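Local coordinates for protein haloperoxidase (Corallina officinalis, PDB 1QHB) that catalyses the vanadate-dependent halogenation of organic substrates, using hydrogen peroxide to oxidise bromide, and binds calcium ions important for its stability, at residues A[351-356]-A[497-502]; A[306-311]-A[471-476]. All coordinates share one frame; numbering follows the deposited sequence.

In the fold
The two contacts lie on opposite sides of the centre of the chain, with their own centres about 40 Å apart. Helix 484-499 relates them: contact 1 uses its C-terminal end, whereas the 471-476 loop of contact 2 runs toward its start. Helix 530-548 also packs against both. Contact 1 is partly buried and farther out, and joins a loop to the end of helix 484-499 by a single backbone bridge and three phenylalanine rings. Contact 2 is more deeply buried, near the vanadate-site residue Arg545, and relies on one alanine methyl, acidic side chains and a water. Each also has a salt bridge to another subunit of the dodecamer.

Contact 1: A[351-356]-A[497-502]; sequences VPFDPN and KAFFDA
Asp501, Phe500 and Phe353 carry most of this contact, in which the loop 351-356 passes across the end of helix 484-499 and the residues after it. Phe353 and Phe500 form a single antiparallel beta bridge, a non-hydrogen-bonded pair whose CA atoms are 4.0 Å apart. The bonds fall on their neighbours: Asp501 N donates to Pro352 O (2.9 Å), and Asp354 N donates almost straight to Phe499 O (2.9 Å, 174°), coming from above the plane of that carbonyl. Asp501 is also the centre of an inverse gamma turn. Its CB rests 3.5 Å from Pro352 O, while its carboxylate carbon faces Pro355 CD, and OD2 forms a salt bridge with Arg44 of a second subunit.

The rings pack beside this backbone. Phe353 holds CG anti to its carbonyl carbon (chi1 -70°), and this brings CD1 near Phe499 and CE1 near Phe500. CD1 also lies over one face of Phe500, offset toward the rim, and CE1 is 3.7 Å from Phe500 CE1; the two rings meet obliquely. Phe499 instead turns an edge toward the Phe353 face in an offset edge-to-face pair, with planes at 84° and its CD1 3.8 Å from Phe353 CD1. Val351 CG1 adds an apolar touch to Phe500 CD1, and Leu346 and Leu347 of helix 337-349 pack against the same ring.

Asp354 OD1 accepts from Asn356 N, 3.1 Å away, while OD2 accepts from Asn585 N. Asp354 OD2 also lies only 2.6 Å from Ala498 O at the helix end, so the acid may carry a proton. The arrangement thus combines an Asx turn, an isolated antiparallel bridge at a helix end and an aromatic cluster, on the loop that leads from helix 337-349 to the calcium site.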
loop_
_atom_site.group_PDB
_atom_site.type_symbol
_atom_site.label_atom_id
_atom_site.label_comp_id
_atom_site.label_asym_id
_atom_site.label_seq_id
_atom_site.Cartn_x
_atom_site.Cartn_y
_atom_site.Cartn_z
ATOM N N VAL A 351 -15.193 12.505 -48.397
ATOM C CA VAL A 351 -14.527 13.563 -47.632
ATOM C C VAL A 351 -13.399 12.954 -46.788
ATOM O O VAL A 351 -13.536 11.871 -46.236
ATOM C CB VAL A 351 -15.569 14.235 -46.738
ATOM C CG1 VAL A 351 -14.859 15.251 -45.850
ATOM C CG2 VAL A 351 -16.691 14.794 -47.623
ATOM N N PRO A 352 -12.215 13.549 -46.769
ATOM C CA PRO A 352 -11.048 13.002 -46.114
ATOM C C PRO A 352 -11.157 12.959 -44.593
ATOM O O PRO A 352 -11.861 13.757 -44.017
ATOM C CB PRO A 352 -9.881 13.917 -46.429
ATOM C CG PRO A 352 -10.395 14.912 -47.431
ATOM C CD PRO A 352 -11.902 14.844 -47.463
ATOM N N PHE A 353 -10.462 11.989 -43.992
ATOM C CA PHE A 353 -10.431 11.925 -42.538
ATOM C C PHE A 353 -9.490 13.041 -42.039
ATOM O O PHE A 353 -8.750 13.641 -42.816
ATOM C CB PHE A 353 -9.979 10.519 -42.077
ATOM C CG PHE A 353 -10.999 9.452 -42.350
ATOM C CD1 PHE A 353 -12.302 9.560 -41.896
ATOM C CD2 PHE A 353 -10.681 8.341 -43.094
ATOM C CE1 PHE A 353 -13.228 8.579 -42.152
ATOM C CE2 PHE A 353 -11.602 7.352 -43.373
ATOM C CZ PHE A 353 -12.882 7.468 -42.903
ATOM N N ASP A 354 -9.534 13.368 -40.777
ATOM C CA ASP A 354 -8.596 14.339 -40.179
ATOM C C ASP A 354 -7.183 13.927 -40.550
ATOM O O ASP A 354 -6.739 12.780 -40.421
ATOM C CB ASP A 354 -8.869 14.248 -38.692
ATOM C CG ASP A 354 -8.064 15.138 -37.800
ATOM O OD1 ASP A 354 -6.974 15.652 -38.154
ATOM O OD2 ASP A 354 -8.596 15.296 -36.675
ATOM N N PRO A 355 -6.425 14.828 -41.180
ATOM C CA PRO A 355 -5.090 14.492 -41.680
ATOM C C PRO A 355 -4.051 14.201 -40.609
ATOM O O PRO A 355 -3.059 13.580 -40.924
ATOM C CB PRO A 355 -4.694 15.702 -42.502
ATOM C CG PRO A 355 -5.464 16.824 -41.860
ATOM C CD PRO A 355 -6.802 16.214 -41.480
ATOM N N ASN A 356 -4.305 14.495 -39.332
ATOM C CA ASN A 356 -3.433 14.120 -38.241
ATOM C C ASN A 356 -3.618 12.683 -37.749
ATOM O O ASN A 356 -2.832 12.302 -36.870
ATOM C CB ASN A 356 -3.663 15.114 -37.103
ATOM C CG ASN A 356 -3.206 16.458 -37.625
ATOM O OD1 ASN A 356 -2.033 16.640 -37.938
ATOM N ND2 ASN A 356 -4.110 17.383 -37.748
ATOM N N LYS A 497 -16.528 16.137 -36.186
ATOM C CA LYS A 497 -15.576 17.189 -36.609
ATOM C C LYS A 497 -14.158 16.767 -36.208
ATOM O O LYS A 497 -13.254 17.168 -36.891
ATOM C CB LYS A 497 -15.887 18.541 -36.022
ATOM C CG LYS A 497 -17.201 19.217 -36.386
ATOM C CD LYS A 497 -17.321 20.584 -35.779
ATOM C CE LYS A 497 -17.440 20.503 -34.277
ATOM N NZ LYS A 497 -17.854 21.760 -33.591
ATOM N N ALA A 498 -13.887 15.969 -35.190
ATOM C CA ALA A 498 -12.590 15.481 -34.834
ATOM C C ALA A 498 -12.131 14.447 -35.873
ATOM O O ALA A 498 -10.941 14.391 -36.189
ATOM C CB ALA A 498 -12.586 14.750 -33.477
ATOM N N PHE A 499 -13.040 13.574 -36.291
ATOM C CA PHE A 499 -12.601 12.460 -37.111
ATOM C C PHE A 499 -12.406 12.796 -38.580
ATOM O O PHE A 499 -11.614 12.121 -39.257
ATOM C CB PHE A 499 -13.684 11.370 -36.973
ATOM C CG PHE A 499 -13.057 10.013 -36.936
ATOM C CD1 PHE A 499 -12.629 9.407 -38.096
ATOM C CD2 PHE A 499 -12.882 9.380 -35.738
ATOM C CE1 PHE A 499 -12.046 8.149 -38.044
ATOM C CE2 PHE A 499 -12.267 8.153 -35.663
ATOM C CZ PHE A 499 -11.863 7.538 -36.823
ATOM N N PHE A 500 -13.179 13.735 -39.082
ATOM C CA PHE A 500 -13.139 14.094 -40.506
ATOM C C PHE A 500 -12.320 15.372 -40.683
ATOM O O PHE A 500 -11.997 16.008 -39.660
ATOM C CB PHE A 500 -14.510 14.342 -41.164
ATOM C CG PHE A 500 -15.213 13.066 -41.523
ATOM C CD1 PHE A 500 -15.033 12.429 -42.732
ATOM C CD2 PHE A 500 -16.093 12.495 -40.598
ATOM C CE1 PHE A 500 -15.683 11.240 -43.008
ATOM C CE2 PHE A 500 -16.716 11.300 -40.870
ATOM C CZ PHE A 500 -16.539 10.663 -42.089
ATOM N N ASP A 501 -11.903 15.698 -41.895
ATOM C CA ASP A 501 -11.133 16.942 -42.120
ATOM C C ASP A 501 -12.202 18.015 -42.089
ATOM O O ASP A 501 -12.861 18.263 -43.159
ATOM C CB ASP A 501 -10.439 16.883 -43.485
ATOM C CG ASP A 501 -9.510 18.023 -43.779
ATOM O OD1 ASP A 501 -9.415 18.985 -42.997
ATOM O OD2 ASP A 501 -8.804 18.022 -44.812
ATOM N N ALA A 502 -12.537 18.570 -40.949
ATOM C CA ALA A 502 -13.678 19.462 -40.793
ATOM C C ALA A 502 -13.692 20.733 -41.605
ATOM O O ALA A 502 -14.792 21.294 -41.843
ATOM C CB ALA A 502 -13.801 19.792 -39.309
#

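Contact 2: A[306-311]-A[471-476]; sequences DFRGFE and FAEGSP
Phe310 turns the edge of its ring to the methyl of Ala472, which also lies 3.6 Å from Phe310 CB. The ring of Phe307 meets Ala472 O obliquely, and Phe307 CB is 4.2 Å from Ala472 CB. Phe471 has Gly474 O at its edge, in plane, and stacks on the ring of His331. The guanidinium of Arg308 receives Asp306 in plane along one edge, NE and NH2 each bonding one carboxylate oxygen. Asp306 OD1 also accepts from Arg308 N, which approaches from the opposite face to NE; this makes an Asx turn at Asp306.

Ala472 is central: its methyl rests against the type II turn from Phe307 to Phe310, touching Phe307 O. Its N-H bonds to Glu311 OE2 (2.7 Å, 169°) from above the carboxylate plane. A bend at chi2 (96°) folds the Glu311 chain back to this nitrogen. Glu311 OE2 and Glu473 OE1 come within 3.5 Å, a pairing of like charges that may favour a proton on one of them. Water 1 accepts from Gly309 N and lies beside both carboxylates, while Glu473 OE2 is hydrogen-bonded to His331.

Arg308 CG lies 3.9 Å from Glu473 CG, the two chains crossing at about a right angle, and Arg308 NH1 forms a salt bridge with Asp369 of a third subunit. An alanine in place of Arg308 would probably open a gap beside Glu473 and leave Asp306 and that aspartate without their salt-bridge mate.

The loop 306-311 links helix 295-302 to strand 313-318, and Phe307 packs back on Val297 and Val301 of that helix. The 471-476 loop, with a type I turn from Phe471 to Gly474, follows helix 439-456 and precedes helix 484-499. Phe471 rests on Ala548 and the vanadate-site residue Arg545 of helix 530-548, so this turn borders that site.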
loop_
_atom_site.group_PDB
_atom_site.type_symbol
_atom_site.label_atom_id
_atom_site.label_comp_id
_atom_site.label_asym_id
_atom_site.label_seq_id
_atom_site.Cartn_x
_atom_site.Cartn_y
_atom_site.Cartn_z
ATOM N N ASP A 306 -52.376 9.953 -21.979
ATOM C CA ASP A 306 -51.453 9.499 -22.988
ATOM C C ASP A 306 -52.023 9.732 -24.383
ATOM O O ASP A 306 -52.721 8.881 -24.944
ATOM C CB ASP A 306 -51.084 8.032 -22.788
ATOM C CG ASP A 306 -49.878 7.661 -23.621
ATOM O OD1 ASP A 306 -49.424 8.511 -24.451
ATOM O OD2 ASP A 306 -49.359 6.560 -23.416
ATOM N N PHE A 307 -51.699 10.852 -24.993
ATOM C CA PHE A 307 -52.125 11.178 -26.327
ATOM C C PHE A 307 -51.121 10.760 -27.391
ATOM O O PHE A 307 -51.312 11.230 -28.513
ATOM C CB PHE A 307 -52.316 12.695 -26.447
ATOM C CG PHE A 307 -53.697 13.158 -26.154
ATOM C CD1 PHE A 307 -54.697 13.118 -27.114
ATOM C CD2 PHE A 307 -54.013 13.660 -24.880
ATOM C CE1 PHE A 307 -55.968 13.585 -26.804
ATOM C CE2 PHE A 307 -55.272 14.092 -24.548
ATOM C CZ PHE A 307 -56.244 14.066 -25.538
ATOM N N ARG A 308 -50.065 10.002 -27.083
ATOM C CA ARG A 308 -49.092 9.646 -28.084
ATOM C C ARG A 308 -49.721 8.913 -29.254
ATOM O O ARG A 308 -50.416 7.900 -29.103
ATOM C CB ARG A 308 -47.944 8.759 -27.506
ATOM C CG ARG A 308 -47.039 9.598 -26.606
ATOM C CD ARG A 308 -45.966 8.796 -25.880
ATOM N NE ARG A 308 -46.545 7.869 -24.912
ATOM C CZ ARG A 308 -45.899 7.017 -24.157
ATOM N NH1 ARG A 308 -44.580 6.890 -24.235
ATOM N NH2 ARG A 308 -46.607 6.231 -23.329
ATOM N N GLY A 309 -49.368 9.303 -30.482
ATOM C CA GLY A 309 -49.804 8.573 -31.651
ATOM C C GLY A 309 -51.060 9.142 -32.225
ATOM O O GLY A 309 -51.601 8.532 -33.135
ATOM N N PHE A 310 -51.544 10.254 -31.686
ATOM C CA PHE A 310 -52.775 10.873 -32.165
ATOM C C PHE A 310 -52.640 11.769 -33.384
ATOM O O PHE A 310 -53.635 12.225 -33.964
ATOM C CB PHE A 310 -53.369 11.664 -31.006
ATOM C CG PHE A 310 -54.817 12.083 -31.177
ATOM C CD1 PHE A 310 -55.838 11.164 -31.268
ATOM C CD2 PHE A 310 -55.130 13.430 -31.142
ATOM C CE1 PHE A 310 -57.154 11.574 -31.372
ATOM C CE2 PHE A 310 -56.451 13.872 -31.244
ATOM C CZ PHE A 310 -57.437 12.911 -31.380
ATOM N N GLU A 311 -51.456 12.090 -33.890
ATOM C CA GLU A 311 -51.349 12.898 -35.084
ATOM C C GLU A 311 -51.839 12.250 -36.371
ATOM O O GLU A 311 -51.809 11.041 -36.565
ATOM C CB GLU A 311 -49.873 13.291 -35.286
ATOM C CG GLU A 311 -49.439 14.213 -34.160
ATOM C CD GLU A 311 -48.752 13.406 -33.052
ATOM O OE1 GLU A 311 -48.717 12.168 -33.096
ATOM O OE2 GLU A 311 -48.239 14.086 -32.127
ATOM N N PHE A 471 -47.077 18.460 -31.381
ATOM C CA PHE A 471 -47.241 17.048 -31.020
ATOM C C PHE A 471 -48.459 16.896 -30.132
ATOM O O PHE A 471 -48.668 17.695 -29.239
ATOM C CB PHE A 471 -46.004 16.542 -30.304
ATOM C CG PHE A 471 -44.644 16.717 -30.903
ATOM C CD1 PHE A 471 -44.425 16.811 -32.261
ATOM C CD2 PHE A 471 -43.528 16.760 -30.057
ATOM C CE1 PHE A 471 -43.152 16.931 -32.782
ATOM C CE2 PHE A 471 -42.236 16.876 -30.566
ATOM C CZ PHE A 471 -42.050 16.963 -31.939
ATOM N N ALA A 472 -49.238 15.832 -30.318
ATOM C CA ALA A 472 -50.476 15.672 -29.563
ATOM C C ALA A 472 -50.237 15.538 -28.076
ATOM O O ALA A 472 -51.082 15.987 -27.278
ATOM C CB ALA A 472 -51.250 14.460 -30.064
ATOM N N GLU A 473 -49.170 14.842 -27.692
ATOM C CA GLU A 473 -48.856 14.677 -26.275
ATOM C C GLU A 473 -48.033 15.832 -25.730
ATOM O O GLU A 473 -47.720 15.815 -24.533
ATOM C CB GLU A 473 -48.016 13.380 -26.059
ATOM C CG GLU A 473 -46.572 13.432 -26.531
ATOM C CD GLU A 473 -46.372 13.204 -28.026
ATOM O OE1 GLU A 473 -47.338 13.256 -28.834
ATOM O OE2 GLU A 473 -45.216 12.964 -28.445
ATOM N N GLY A 474 -47.658 16.817 -26.561
ATOM C CA GLY A 474 -46.768 17.878 -26.063
ATOM C C GLY A 474 -45.354 17.292 -25.825
ATOM O O GLY A 474 -44.812 16.437 -26.541
ATOM N N SER A 475 -44.691 17.814 -24.797
ATOM C CA SER A 475 -43.332 17.388 -24.524
ATOM C C SER A 475 -43.293 15.985 -23.942
ATOM O O SER A 475 -44.272 15.522 -23.381
ATOM C CB SER A 475 -42.703 18.285 -23.451
ATOM O OG SER A 475 -43.312 17.905 -22.232
ATOM N N PRO A 476 -42.132 15.365 -24.041
ATOM C CA PRO A 476 -41.851 14.099 -23.391
ATOM C C PRO A 476 -42.027 14.246 -21.872
ATOM O O PRO A 476 -42.138 15.331 -21.280
ATOM C CB PRO A 476 -40.367 13.888 -23.652
ATOM C CG PRO A 476 -40.087 14.668 -24.915
ATOM C CD PRO A 476 -40.907 15.943 -24.687
HETATM O O HOH W 1 -47.510 11.434 -30.579
#